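Local coordinates for alcohol dehydrogenase superfamily protein (Novosphingobium aromaticivorans, PDB 3GAZ) that probably works as an NADP-dependent oxidoreductase of the medium-chain alcohol dehydrogenase superfamily, although its substrate is not established, at residues R126-L131 and P299-T305; T44-A49 and Y315-L319; F306-I311 and I331-V335; V134-A138 and G162-A167; M69-V75 and D89-T95. One frame throughout, in Å; residues are numbered along the deposited sequence.

Contact 1. Residues R126-L131 and P299-T305; sequences RQASVL and PRLDPRT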
# COMPACT_ATOMS: atom_id res chain seq x y z
N ARG A 126 4.89 -26.40 4.35
CA ARG A 126 3.47 -26.24 4.08
C ARG A 126 2.72 -25.94 5.38
O ARG A 126 1.93 -25.00 5.44
CB ARG A 126 2.90 -27.51 3.43
CG ARG A 126 2.99 -27.53 1.90
CD ARG A 126 2.79 -28.95 1.34
NE ARG A 126 1.63 -29.63 1.91
CZ ARG A 126 0.36 -29.31 1.65
NH1 ARG A 126 0.07 -28.33 0.81
NH2 ARG A 126 -0.62 -29.99 2.23
N GLN A 127 2.98 -26.74 6.41
CA GLN A 127 2.32 -26.56 7.71
C GLN A 127 2.56 -25.18 8.31
O GLN A 127 1.64 -24.55 8.83
CB GLN A 127 2.81 -27.61 8.71
CG GLN A 127 2.27 -29.01 8.51
CD GLN A 127 2.85 -29.97 9.52
OE1 GLN A 127 4.07 -30.15 9.59
NE2 GLN A 127 1.99 -30.59 10.32
N ALA A 128 3.81 -24.72 8.26
CA ALA A 128 4.16 -23.42 8.83
C ALA A 128 3.57 -22.26 8.03
O ALA A 128 3.20 -21.24 8.60
CB ALA A 128 5.67 -23.29 8.90
N SER A 129 3.48 -22.42 6.71
CA SER A 129 2.95 -21.36 5.85
C SER A 129 1.49 -20.97 6.08
O SER A 129 1.10 -19.84 5.77
CB SER A 129 3.14 -21.75 4.38
OG SER A 129 2.22 -22.75 3.98
N VAL A 130 0.68 -21.87 6.62
CA VAL A 130 -0.74 -21.56 6.84
C VAL A 130 -1.04 -21.07 8.25
O VAL A 130 -2.20 -20.86 8.60
CB VAL A 130 -1.64 -22.79 6.57
CG1 VAL A 130 -1.51 -23.22 5.12
CG2 VAL A 130 -1.25 -23.94 7.51
N LEU A 131 -0.00 -20.88 9.05
CA LEU A 131 -0.17 -20.46 10.44
C LEU A 131 -0.19 -18.95 10.77
O LEU A 131 -1.05 -18.48 11.52
CB LEU A 131 0.91 -21.15 11.28
CG LEU A 131 0.67 -21.54 12.74
CD1 LEU A 131 -0.63 -22.32 12.88
CD2 LEU A 131 1.85 -22.40 13.20
N PRO A 299 -1.22 -26.77 13.08
CA PRO A 299 -2.12 -26.16 12.10
C PRO A 299 -2.93 -27.24 11.38
O PRO A 299 -2.45 -28.36 11.19
CB PRO A 299 -1.15 -25.46 11.15
CG PRO A 299 0.02 -26.40 11.14
CD PRO A 299 0.17 -26.72 12.62
N ARG A 300 -4.16 -26.91 11.01
CA ARG A 300 -5.00 -27.85 10.28
C ARG A 300 -4.67 -27.60 8.81
O ARG A 300 -5.01 -26.56 8.26
CB ARG A 300 -6.48 -27.59 10.54
CG ARG A 300 -7.37 -28.76 10.15
CD ARG A 300 -8.85 -28.46 10.32
NE ARG A 300 -9.65 -29.66 10.12
CZ ARG A 300 -10.98 -29.67 10.03
NH1 ARG A 300 -11.66 -28.53 10.12
NH2 ARG A 300 -11.63 -30.82 9.87
N LEU A 301 -3.99 -28.57 8.20
CA LEU A 301 -3.57 -28.44 6.81
C LEU A 301 -4.26 -29.43 5.88
O LEU A 301 -4.16 -30.64 6.07
CB LEU A 301 -2.05 -28.63 6.74
CG LEU A 301 -1.34 -28.64 5.39
CD1 LEU A 301 -1.50 -27.28 4.72
CD2 LEU A 301 0.12 -28.96 5.60
N ASP A 302 -4.95 -28.91 4.87
CA ASP A 302 -5.63 -29.77 3.90
C ASP A 302 -4.50 -30.52 3.17
O ASP A 302 -3.53 -29.91 2.72
CB ASP A 302 -6.45 -28.92 2.92
CG ASP A 302 -7.27 -29.75 1.95
OD1 ASP A 302 -6.67 -30.48 1.13
OD2 ASP A 302 -8.52 -29.67 2.00
N PRO A 303 -4.60 -31.86 3.07
CA PRO A 303 -3.61 -32.73 2.42
C PRO A 303 -3.29 -32.41 0.97
O PRO A 303 -2.22 -32.77 0.48
CB PRO A 303 -4.22 -34.13 2.56
CG PRO A 303 -5.19 -34.00 3.70
CD PRO A 303 -5.78 -32.64 3.49
N ARG A 304 -4.21 -31.75 0.28
CA ARG A 304 -4.00 -31.40 -1.12
C ARG A 304 -2.81 -30.47 -1.34
O ARG A 304 -2.54 -29.59 -0.52
CB ARG A 304 -5.27 -30.76 -1.69
CG ARG A 304 -6.36 -31.77 -2.02
CD ARG A 304 -7.64 -31.07 -2.44
NE ARG A 304 -8.31 -30.42 -1.31
CZ ARG A 304 -9.46 -29.77 -1.40
NH1 ARG A 304 -10.08 -29.67 -2.57
NH2 ARG A 304 -10.00 -29.22 -0.32
N THR A 305 -2.10 -30.67 -2.45
CA THR A 305 -0.95 -29.84 -2.79
C THR A 305 -1.19 -29.08 -4.09
O THR A 305 -1.96 -29.54 -4.95
CB THR A 305 0.34 -30.67 -2.91
OG1 THR A 305 0.14 -31.75 -3.84
CG2 THR A 305 0.74 -31.25 -1.55
O HOH W 1 -0.86 -30.30 10.34

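Contact 2. Residues T44-A49 and Y315-L319; sequences TNPLDA and YDAVL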
# COMPACT_ATOMS: atom_id res chain seq x y z
N THR A 44 -2.47 -19.72 1.80
CA THR A 44 -3.60 -18.98 1.25
C THR A 44 -4.58 -18.54 2.33
O THR A 44 -4.56 -19.03 3.45
CB THR A 44 -4.40 -19.84 0.23
OG1 THR A 44 -5.08 -20.89 0.92
CG2 THR A 44 -3.46 -20.44 -0.82
N ASN A 45 -5.42 -17.58 1.97
CA ASN A 45 -6.45 -17.08 2.87
C ASN A 45 -7.60 -16.57 2.02
O ASN A 45 -7.40 -16.04 0.93
CB ASN A 45 -5.92 -15.95 3.76
CG ASN A 45 -4.93 -16.45 4.82
OD1 ASN A 45 -3.72 -16.24 4.71
ND2 ASN A 45 -5.45 -17.11 5.85
N PRO A 46 -8.84 -16.73 2.51
CA PRO A 46 -10.02 -16.27 1.78
C PRO A 46 -9.91 -14.83 1.27
O PRO A 46 -10.34 -14.53 0.16
CB PRO A 46 -11.14 -16.43 2.80
CG PRO A 46 -10.70 -17.63 3.59
CD PRO A 46 -9.23 -17.33 3.80
N LEU A 47 -9.32 -13.95 2.08
CA LEU A 47 -9.18 -12.55 1.68
C LEU A 47 -8.49 -12.39 0.32
O LEU A 47 -8.83 -11.49 -0.45
CB LEU A 47 -8.42 -11.75 2.74
CG LEU A 47 -8.33 -10.24 2.48
CD1 LEU A 47 -9.74 -9.64 2.49
CD2 LEU A 47 -7.46 -9.57 3.54
N ASP A 48 -7.51 -13.25 0.04
CA ASP A 48 -6.79 -13.18 -1.23
C ASP A 48 -7.75 -13.22 -2.42
O ASP A 48 -7.57 -12.51 -3.41
CB ASP A 48 -5.80 -14.35 -1.37
CG ASP A 48 -4.78 -14.42 -0.23
OD1 ASP A 48 -4.47 -13.37 0.37
OD2 ASP A 48 -4.29 -15.52 0.07
N ALA A 49 -8.77 -14.07 -2.31
CA ALA A 49 -9.77 -14.21 -3.37
C ALA A 49 -10.61 -12.95 -3.49
O ALA A 49 -10.98 -12.54 -4.59
CB ALA A 49 -10.66 -15.43 -3.11
N TYR A 315 -7.28 -21.87 -4.81
CA TYR A 315 -8.34 -21.04 -4.26
C TYR A 315 -9.73 -21.61 -4.50
O TYR A 315 -10.66 -21.33 -3.74
CB TYR A 315 -8.24 -19.61 -4.77
CG TYR A 315 -7.14 -18.85 -4.06
CD1 TYR A 315 -7.29 -18.46 -2.73
CD2 TYR A 315 -5.92 -18.61 -4.68
CE1 TYR A 315 -6.24 -17.86 -2.03
CE2 TYR A 315 -4.86 -18.01 -3.99
CZ TYR A 315 -5.03 -17.64 -2.67
OH TYR A 315 -3.97 -17.08 -1.99
N ASP A 316 -9.90 -22.41 -5.55
CA ASP A 316 -11.20 -23.03 -5.79
C ASP A 316 -11.45 -23.92 -4.58
O ASP A 316 -12.59 -24.10 -4.16
CB ASP A 316 -11.19 -23.91 -7.04
CG ASP A 316 -11.24 -23.10 -8.32
OD1 ASP A 316 -11.90 -22.04 -8.34
OD2 ASP A 316 -10.63 -23.55 -9.32
N ALA A 317 -10.37 -24.47 -4.04
CA ALA A 317 -10.45 -25.34 -2.88
C ALA A 317 -10.71 -24.52 -1.62
O ALA A 317 -11.52 -24.91 -0.77
CB ALA A 317 -9.15 -26.14 -2.74
N VAL A 318 -10.02 -23.40 -1.49
CA VAL A 318 -10.21 -22.53 -0.33
C VAL A 318 -11.67 -22.10 -0.22
O VAL A 318 -12.23 -22.02 0.88
CB VAL A 318 -9.34 -21.25 -0.45
CG1 VAL A 318 -9.73 -20.26 0.65
CG2 VAL A 318 -7.88 -21.60 -0.33
N LEU A 319 -12.29 -21.85 -1.37
CA LEU A 319 -13.68 -21.40 -1.40
C LEU A 319 -14.66 -22.52 -1.74
O LEU A 319 -15.87 -22.33 -1.64
CB LEU A 319 -13.83 -20.27 -2.41
CG LEU A 319 -12.95 -19.04 -2.19
CD1 LEU A 319 -13.08 -18.09 -3.37
CD2 LEU A 319 -13.35 -18.34 -0.89

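Contact 3. Residues F306-I311 and I331-V335; sequences FSIAEI and IAITV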
# COMPACT_ATOMS: atom_id res chain seq x y z
N PHE A 306 -0.54 -27.93 -4.23
CA PHE A 306 -0.68 -27.07 -5.40
C PHE A 306 0.65 -26.38 -5.68
O PHE A 306 1.25 -25.77 -4.79
CB PHE A 306 -1.75 -26.01 -5.15
CG PHE A 306 -3.09 -26.58 -4.77
CD1 PHE A 306 -4.06 -26.83 -5.74
CD2 PHE A 306 -3.37 -26.89 -3.45
CE1 PHE A 306 -5.29 -27.40 -5.40
CE2 PHE A 306 -4.60 -27.45 -3.09
CZ PHE A 306 -5.56 -27.71 -4.07
N SER A 307 1.12 -26.47 -6.92
CA SER A 307 2.38 -25.83 -7.30
C SER A 307 2.07 -24.37 -7.60
O SER A 307 0.90 -23.98 -7.66
CB SER A 307 2.95 -26.48 -8.56
OG SER A 307 2.08 -26.24 -9.65
N ILE A 308 3.10 -23.57 -7.82
CA ILE A 308 2.90 -22.16 -8.12
C ILE A 308 2.10 -22.00 -9.41
O ILE A 308 1.59 -20.92 -9.71
CB ILE A 308 4.26 -21.43 -8.27
CG1 ILE A 308 4.03 -19.91 -8.27
CG2 ILE A 308 4.95 -21.87 -9.55
CD1 ILE A 308 5.32 -19.11 -8.16
N ALA A 309 1.98 -23.09 -10.17
CA ALA A 309 1.24 -23.08 -11.42
C ALA A 309 -0.23 -23.47 -11.27
O ALA A 309 -1.01 -23.38 -12.22
CB ALA A 309 1.92 -24.00 -12.44
N GLU A 310 -0.63 -23.88 -10.06
CA GLU A 310 -2.01 -24.32 -9.83
C GLU A 310 -2.72 -23.48 -8.76
O GLU A 310 -3.61 -23.97 -8.06
CB GLU A 310 -2.00 -25.79 -9.41
CG GLU A 310 -1.12 -26.65 -10.32
CD GLU A 310 -0.82 -28.03 -9.75
OE1 GLU A 310 -0.45 -28.14 -8.56
OE2 GLU A 310 -0.93 -29.01 -10.51
N ILE A 311 -2.34 -22.21 -8.65
CA ILE A 311 -2.92 -21.33 -7.65
C ILE A 311 -4.42 -21.11 -7.84
O ILE A 311 -5.16 -21.03 -6.86
CB ILE A 311 -2.15 -19.98 -7.61
CG1 ILE A 311 -0.68 -20.26 -7.27
CG2 ILE A 311 -2.76 -19.04 -6.57
CD1 ILE A 311 0.21 -19.03 -7.21
N ILE A 331 -5.23 -24.26 2.96
CA ILE A 331 -4.55 -24.63 1.73
C ILE A 331 -3.20 -23.93 1.61
O ILE A 331 -3.10 -22.72 1.79
CB ILE A 331 -5.38 -24.23 0.49
CG1 ILE A 331 -6.74 -24.94 0.51
CG2 ILE A 331 -4.61 -24.56 -0.79
CD1 ILE A 331 -6.67 -26.45 0.32
N ALA A 332 -2.17 -24.71 1.29
CA ALA A 332 -0.82 -24.18 1.13
C ALA A 332 -0.34 -24.46 -0.29
O ALA A 332 -0.59 -25.52 -0.86
CB ALA A 332 0.12 -24.82 2.13
N ILE A 333 0.35 -23.48 -0.86
CA ILE A 333 0.90 -23.60 -2.20
C ILE A 333 2.37 -23.91 -2.05
O ILE A 333 3.07 -23.23 -1.30
CB ILE A 333 0.77 -22.28 -2.98
CG1 ILE A 333 -0.71 -21.92 -3.16
CG2 ILE A 333 1.50 -22.39 -4.32
CD1 ILE A 333 -0.93 -20.47 -3.55
N THR A 334 2.85 -24.94 -2.75
CA THR A 334 4.26 -25.27 -2.68
C THR A 334 4.98 -24.51 -3.78
O THR A 334 4.81 -24.82 -4.97
CB THR A 334 4.51 -26.78 -2.88
OG1 THR A 334 3.84 -27.52 -1.85
CG2 THR A 334 6.00 -27.08 -2.83
N VAL A 335 5.76 -23.52 -3.39
CA VAL A 335 6.51 -22.70 -4.34
C VAL A 335 7.81 -23.39 -4.73
O VAL A 335 8.14 -23.50 -5.90
CB VAL A 335 6.83 -21.31 -3.74
CG1 VAL A 335 7.77 -20.54 -4.66
CG2 VAL A 335 5.54 -20.52 -3.53
O HOH W 2 1.09 -27.42 -1.68
O HOH W 3 5.76 -24.57 -7.73

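Contact 4. Residues V134-A138 and G162-A167; sequences VFITA and GVGHVA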
# COMPACT_ATOMS: atom_id res chain seq x y z
N VAL A 134 -3.83 -16.47 10.62
CA VAL A 134 -4.84 -16.97 11.54
C VAL A 134 -4.35 -17.03 12.98
O VAL A 134 -5.13 -16.77 13.90
CB VAL A 134 -5.41 -18.36 11.11
CG1 VAL A 134 -6.06 -18.24 9.73
CG2 VAL A 134 -4.32 -19.42 11.11
N PHE A 135 -3.08 -17.35 13.20
CA PHE A 135 -2.56 -17.40 14.57
C PHE A 135 -2.57 -15.99 15.17
O PHE A 135 -3.04 -15.78 16.29
CB PHE A 135 -1.12 -17.93 14.62
CG PHE A 135 -0.58 -18.04 16.02
CD1 PHE A 135 -0.77 -19.20 16.77
CD2 PHE A 135 0.06 -16.95 16.62
CE1 PHE A 135 -0.35 -19.27 18.10
CE2 PHE A 135 0.49 -17.01 17.96
CZ PHE A 135 0.28 -18.18 18.70
N ILE A 136 -2.04 -15.04 14.41
CA ILE A 136 -1.99 -13.66 14.84
C ILE A 136 -3.40 -13.13 15.09
O ILE A 136 -3.65 -12.41 16.06
CB ILE A 136 -1.28 -12.78 13.79
CG1 ILE A 136 0.22 -13.11 13.78
CG2 ILE A 136 -1.50 -11.30 14.07
CD1 ILE A 136 0.99 -12.43 12.67
N THR A 137 -4.34 -13.50 14.22
CA THR A 137 -5.71 -13.05 14.36
C THR A 137 -6.29 -13.61 15.67
O THR A 137 -6.87 -12.88 16.47
CB THR A 137 -6.57 -13.51 13.17
OG1 THR A 137 -6.06 -12.91 11.96
CG2 THR A 137 -8.02 -13.11 13.36
N ALA A 138 -6.09 -14.91 15.89
CA ALA A 138 -6.58 -15.56 17.10
C ALA A 138 -5.94 -14.97 18.35
O ALA A 138 -6.62 -14.76 19.37
CB ALA A 138 -6.28 -17.06 17.03
N GLY A 162 -10.21 -21.48 9.90
CA GLY A 162 -8.86 -20.95 9.98
C GLY A 162 -8.47 -20.36 11.33
O GLY A 162 -7.55 -20.85 11.99
N VAL A 163 -9.15 -19.29 11.73
CA VAL A 163 -8.87 -18.65 13.01
C VAL A 163 -9.35 -19.54 14.16
O VAL A 163 -8.69 -19.65 15.19
CB VAL A 163 -9.60 -17.29 13.11
CG1 VAL A 163 -9.26 -16.59 14.43
CG2 VAL A 163 -9.22 -16.41 11.94
N GLY A 164 -10.49 -20.17 13.95
CA GLY A 164 -11.07 -21.02 14.98
C GLY A 164 -10.20 -22.12 15.55
O GLY A 164 -10.03 -22.22 16.76
N HIS A 165 -9.64 -22.97 14.68
CA HIS A 165 -8.83 -24.07 15.18
C HIS A 165 -7.58 -23.63 15.93
O HIS A 165 -7.14 -24.31 16.85
CB HIS A 165 -8.48 -25.06 14.04
CG HIS A 165 -7.33 -24.64 13.17
ND1 HIS A 165 -7.42 -23.63 12.24
CD2 HIS A 165 -6.07 -25.13 13.07
CE1 HIS A 165 -6.27 -23.53 11.59
NE2 HIS A 165 -5.44 -24.43 12.07
N VAL A 166 -7.01 -22.49 15.55
CA VAL A 166 -5.83 -22.02 16.25
C VAL A 166 -6.24 -21.31 17.54
O VAL A 166 -5.52 -21.35 18.54
CB VAL A 166 -4.96 -21.08 15.37
CG1 VAL A 166 -4.32 -21.90 14.25
CG2 VAL A 166 -5.81 -19.97 14.78
N ALA A 167 -7.41 -20.67 17.53
CA ALA A 167 -7.92 -19.99 18.71
C ALA A 167 -8.17 -21.03 19.80
O ALA A 167 -7.89 -20.80 20.98
CB ALA A 167 -9.20 -19.24 18.38

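Contact 5. Residues M69-V75 and D89-T95; sequences MDLAGTV and DAVFGLT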
# COMPACT_ATOMS: atom_id res chain seq x y z
N MSE A 69 -0.60 -13.74 1.46
CA MSE A 69 -0.13 -13.02 2.64
C MSE A 69 0.84 -13.77 3.55
O MSE A 69 1.71 -13.15 4.17
CB MSE A 69 -1.35 -12.57 3.46
CG MSE A 69 -2.43 -11.85 2.64
SE MSE A 69 -3.96 -11.52 3.59
CE MSE A 69 -4.88 -12.84 3.18
N ASP A 70 0.69 -15.09 3.63
CA ASP A 70 1.54 -15.92 4.49
C ASP A 70 2.66 -16.64 3.73
O ASP A 70 2.49 -17.03 2.57
CB ASP A 70 0.71 -17.01 5.19
CG ASP A 70 -0.28 -16.45 6.20
OD1 ASP A 70 0.09 -15.52 6.96
OD2 ASP A 70 -1.42 -16.96 6.25
N LEU A 71 3.79 -16.84 4.39
CA LEU A 71 4.89 -17.56 3.77
C LEU A 71 5.70 -18.38 4.76
O LEU A 71 5.58 -18.22 5.98
CB LEU A 71 5.83 -16.60 3.03
CG LEU A 71 6.63 -15.53 3.77
CD1 LEU A 71 7.66 -16.15 4.70
CD2 LEU A 71 7.34 -14.66 2.73
N ALA A 72 6.50 -19.27 4.21
CA ALA A 72 7.40 -20.12 4.97
C ALA A 72 8.53 -20.40 3.98
O ALA A 72 8.27 -20.78 2.83
CB ALA A 72 6.72 -21.42 5.37
N GLY A 73 9.76 -20.18 4.39
CA GLY A 73 10.87 -20.41 3.48
C GLY A 73 12.22 -20.35 4.16
O GLY A 73 12.35 -20.64 5.35
N THR A 74 13.23 -19.95 3.39
CA THR A 74 14.59 -19.86 3.89
C THR A 74 15.21 -18.51 3.54
O THR A 74 14.97 -17.96 2.46
CB THR A 74 15.47 -20.98 3.30
OG1 THR A 74 14.96 -22.26 3.71
CG2 THR A 74 16.91 -20.85 3.76
N VAL A 75 16.01 -17.98 4.46
CA VAL A 75 16.69 -16.71 4.23
C VAL A 75 17.87 -17.00 3.31
O VAL A 75 18.68 -17.89 3.60
CB VAL A 75 17.20 -16.12 5.57
CG1 VAL A 75 18.05 -14.89 5.31
CG2 VAL A 75 16.02 -15.78 6.46
N ASP A 89 18.69 -19.50 7.54
CA ASP A 89 17.65 -19.65 8.55
C ASP A 89 16.27 -19.92 7.95
O ASP A 89 15.85 -19.23 7.03
CB ASP A 89 17.55 -18.39 9.42
CG ASP A 89 18.72 -18.23 10.37
OD1 ASP A 89 19.47 -19.21 10.58
OD2 ASP A 89 18.87 -17.12 10.92
N ALA A 90 15.59 -20.93 8.47
CA ALA A 90 14.24 -21.25 8.00
C ALA A 90 13.31 -20.32 8.76
O ALA A 90 13.41 -20.20 9.99
CB ALA A 90 13.90 -22.71 8.31
N VAL A 91 12.40 -19.65 8.05
CA VAL A 91 11.47 -18.72 8.69
C VAL A 91 10.04 -18.80 8.16
O VAL A 91 9.77 -19.48 7.16
CB VAL A 91 11.94 -17.25 8.51
CG1 VAL A 91 13.32 -17.05 9.13
CG2 VAL A 91 11.95 -16.89 7.03
N PHE A 92 9.13 -18.12 8.84
CA PHE A 92 7.73 -18.06 8.41
C PHE A 92 7.12 -16.76 8.95
O PHE A 92 7.65 -16.17 9.89
CB PHE A 92 6.94 -19.30 8.89
CG PHE A 92 6.52 -19.27 10.35
CD1 PHE A 92 7.44 -19.02 11.36
CD2 PHE A 92 5.20 -19.59 10.70
CE1 PHE A 92 7.05 -19.07 12.71
CE2 PHE A 92 4.81 -19.64 12.04
CZ PHE A 92 5.74 -19.39 13.05
N GLY A 93 6.04 -16.30 8.32
CA GLY A 93 5.41 -15.08 8.78
C GLY A 93 4.34 -14.50 7.88
O GLY A 93 4.13 -14.96 6.77
N LEU A 94 3.66 -13.48 8.41
CA LEU A 94 2.62 -12.75 7.69
C LEU A 94 3.41 -11.57 7.15
O LEU A 94 3.79 -10.68 7.92
CB LEU A 94 1.53 -12.28 8.66
CG LEU A 94 0.50 -11.28 8.14
CD1 LEU A 94 -0.04 -11.75 6.79
CD2 LEU A 94 -0.62 -11.13 9.17
N THR A 95 3.64 -11.55 5.84
CA THR A 95 4.49 -10.52 5.26
C THR A 95 3.96 -9.55 4.21
O THR A 95 4.55 -8.49 4.02
CB THR A 95 5.73 -11.18 4.69
OG1 THR A 95 5.34 -11.96 3.54
CG2 THR A 95 6.36 -12.13 5.73

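Contact 1. Residues R126-L131 and P299-T305
An irregular, extended run, Pro299-Thr305, passes alongside the end of the short helix 125-129, its CA atoms coming within 6.2 Å at two places, Gln127 with Leu301 and Leu131 with Pro299. In the medium-chain dehydrogenase fold such a run leads the chain from the Rossmann-type domain back to the catalytic domain, and here it lies between helix 278-293 and strand 306-307. The helix is ending where it is met: Leu131 N bonds to Ala128 O at 3.3 Å, and Ser129 OG donates to Arg126 O at 2.7 Å. Pro299 packs against both Val130 and Leu131, with its CB 3.9 Å from Val130 CG2 and 3.6 Å from Leu131 CD1. Leu301 points toward the helix and reaches Gln127 CG through CD2 at 3.6 Å. A water links Gln127 NE2 (2.9 Å) to Pro299 O (2.6 Å), while Gln127 OE1 accepts from the backbone of Thr124. Farther along, Asp302 OD1 takes Arg304 N at 2.9 Å in an Asx turn, and a salt bridge joins Arg304 NH2 to Asp302 OD2 at 2.8 Å. The Arg126 guanidinium has Thr305 CG2 over one face and Leu301 CD1 over the opposite one. Its polar contacts are with main-chain oxygens: a weak bond from Arg126 NH1 to Arg304 O at 3.2 Å, and a better one, 144° at the hydrogen, from Arg126 NH2 to Asp302 O at 3.0 Å.

Contact 2. Residues T44-A49 and Y315-L319
One direct hydrogen bond crosses this buried contact between Thr44-Ala49, which enters helix 46-52, and Tyr315-Leu319, the last part of helix 311-319. Tyr315 OH donates to Asp48 OD2 at 2.6 Å. The same carboxylate oxygen accepts from the backbone within its own segment, Asn45 N to Asp48 OD2 being 3.0 Å, while Asp48 N returns to Asn45 O at 2.9 Å; together these two bonds, one to the Asp48 carboxylate and one to the Asn45 carbonyl, join Asn45, just before the helix, to its first turn. Tyr315 OH is also hydrogen-bonded to His105. The polar end of Thr44 is turned elsewhere, its OG1 bonding to Ile331 O, although Val318 CG2 lies only 3.1 Å from Thr44 OG1.

Apolar contacts fill the rest of the interface. Ala49 CB meets Leu319 CD1 at 3.6 Å, and Pro46 CG sits 4.1 Å from Val318 CG1, close to where the backbones approach (Pro46 CA to Val318 CA 6.6 Å). The Tyr315 ring runs between the segments, with its CE1 3.5 Å from Thr44 CB and Asn45 O at its edge, 3.7 Å from CE1.

Both helices belong to the catalytic part of the fold, and a bound calcium ion lies about 4 Å from the Pro46 side chain. With one carboxylate oxygen receiving both the phenol and a backbone NH, the chemistry couples the start of helix 46-52 to the side of helix 311-319.

Contact 3. Residues F306-I311 and I331-V335
Water does much of the bridging between these two parallel runs, which share a single direct backbone hydrogen bond, Thr334 N to Phe306 O at 2.7 Å and 153°. Water 2 accepts from Phe306 N at 3.1 Å, donates to Ala332 O at 2.7 Å and is hydrogen-bonded to Thr334 OG1 at 2.8 Å. Water 3 joins Ile308 N (2.8 Å) to Thr334 O (2.9 Å). CA-H...O contacts supplement them, from Ile333 CA to Phe306 O at 3.4 Å and from Ser307 CA to Thr334 O at 3.5 Å. The CA atoms of Phe306 and Ile333, and those of Ser307 and Thr334, are each 5.0 Å apart.

On the face bearing Phe306 and Ile333, the aromatic CE2 touches Ile331 CG2 at 3.7 Å, and Ile311 CG1 meets Ile333 CD1 at 3.7 Å; Ala314 of the following helix also packs on Phe306 and Ile331. The strand 306-307 then gives way to a type I turn, Ser307 to Glu310, closed by Glu310 N to Ser307 O at 2.8 Å. Glu310, at the N-cap position, reaches back so that its OE1 accepts from Ser307 N at 2.8 Å.

Strand 332-334 also pairs antiparallel with strand 41-43 on its other side. The weakly paired strand 306-307, helix 311-319 and strand 332-334 make a beta-alpha-beta unit, by which the C-terminal part of the chain completes the catalytic domain of a medium-chain dehydrogenase.

Contact 4. Residues V134-A138 and G162-A167
Val134 opens the meeting of helix 132-145 with helix 162-173, the helix that follows the first strand of the Rossmann-type domain, strand 153-157. The short segments cross at -66°, with axes 8.2 Å apart at closest approach. Val134 points toward the other helix where the CA atoms are nearest, 4.6 Å from that of Val163; its CB lies 3.4 Å from Gly162 O and its CG1 3.8 Å from Val163 N. An ideal CB on Gly162 would sit just 3.2 Å from Val134 CG1, so the missing side chain makes room for this close approach. Val134 O also touches Val166 CG2 at 3.4 Å. Phe135 directs its CA-to-CB bond away, its ring packing against Ala288 and Leu291 of helix 278-293, yet its backbone N still comes 4.1 Å from Val166 CG2. Ile136 likewise faces away, toward Phe281 and Met284. Thr137 offers its CG2 to Val163 CG2 at 3.8 Å, while its hydroxyl is hydrogen-bonded to Leu133 O, one turn back, and to Thr268.

Gly164 falls in a sequence matching the GxGxxG pattern with Gly159 and Gly161, consistent with a dinucleotide-binding turn at the start of this helix. No hydrogen bond joins the segments; contact is apolar and close. It finishes at Ala138, whose small CB fits among three residues: 4.0 Å from Val163 CG1, 3.7 Å from Val166 CG2 and 3.9 Å from Ala167 CB.

Contact 5. Residues M69-V75 and D89-T95
Phe92 adopts the p rotamer (chi1 78°), which leads its ring away from strand 70-78 to pack on Pro132, leaving its CB 4.1 Å from Ala72 CB and the strands close, CA to CA 4.0 Å for Ala72 and Phe92. Leu71, also p, bends over its partner strand until CD2 is 3.5 Å from Thr95 OG1. Leu94 is t, bringing CD1 to 3.7 Å from CB of selenomethionine Met69. Val75, t as well, sets CG2 4.0 Å from Val91 CG1. The m rotamer of Asp70 places OD1 where it accepts from Leu133 N.

Antiparallel pairing fixes this register in the hairpin of the GroES-like domain. Leu71 with Gly93 and Gly73 with Val91 are hydrogen-bonded pairs: Leu71 N to Gly93 O and Gly93 N to Leu71 O are both 3.1 Å, Gly73 N to Val91 O and Val91 N to Gly73 O both 2.9 Å. The chemistry implies cohesion carried by the backbone, with apolar side chains on both faces while Asp70 and Thr74 bond outside the hairpin.

In the fold
Along the chain contact 5 closes first; contact 4 falls between the two segments of contact 1, contacts 1, 4 and 5 fall within the span of contact 2, and contact 3 crosses contact 2. Contacts 3 and 5 reach the same mixed sheet, their centres about 15 Å apart, without touching. Helix 311-319 of contact 2 follows strand 306-307 of contact 3, and Thr44 meets Ile331. Contact 1 lies centrally: its centre is 11 to 13 Å from those of the other four, and it touches each. Contact 4, about 22 Å from contact 3 between centres, belongs to the Rossmann-type side. The chain's return through 299-305 thus ties the presumed cofactor-binding domain to the catalytic one.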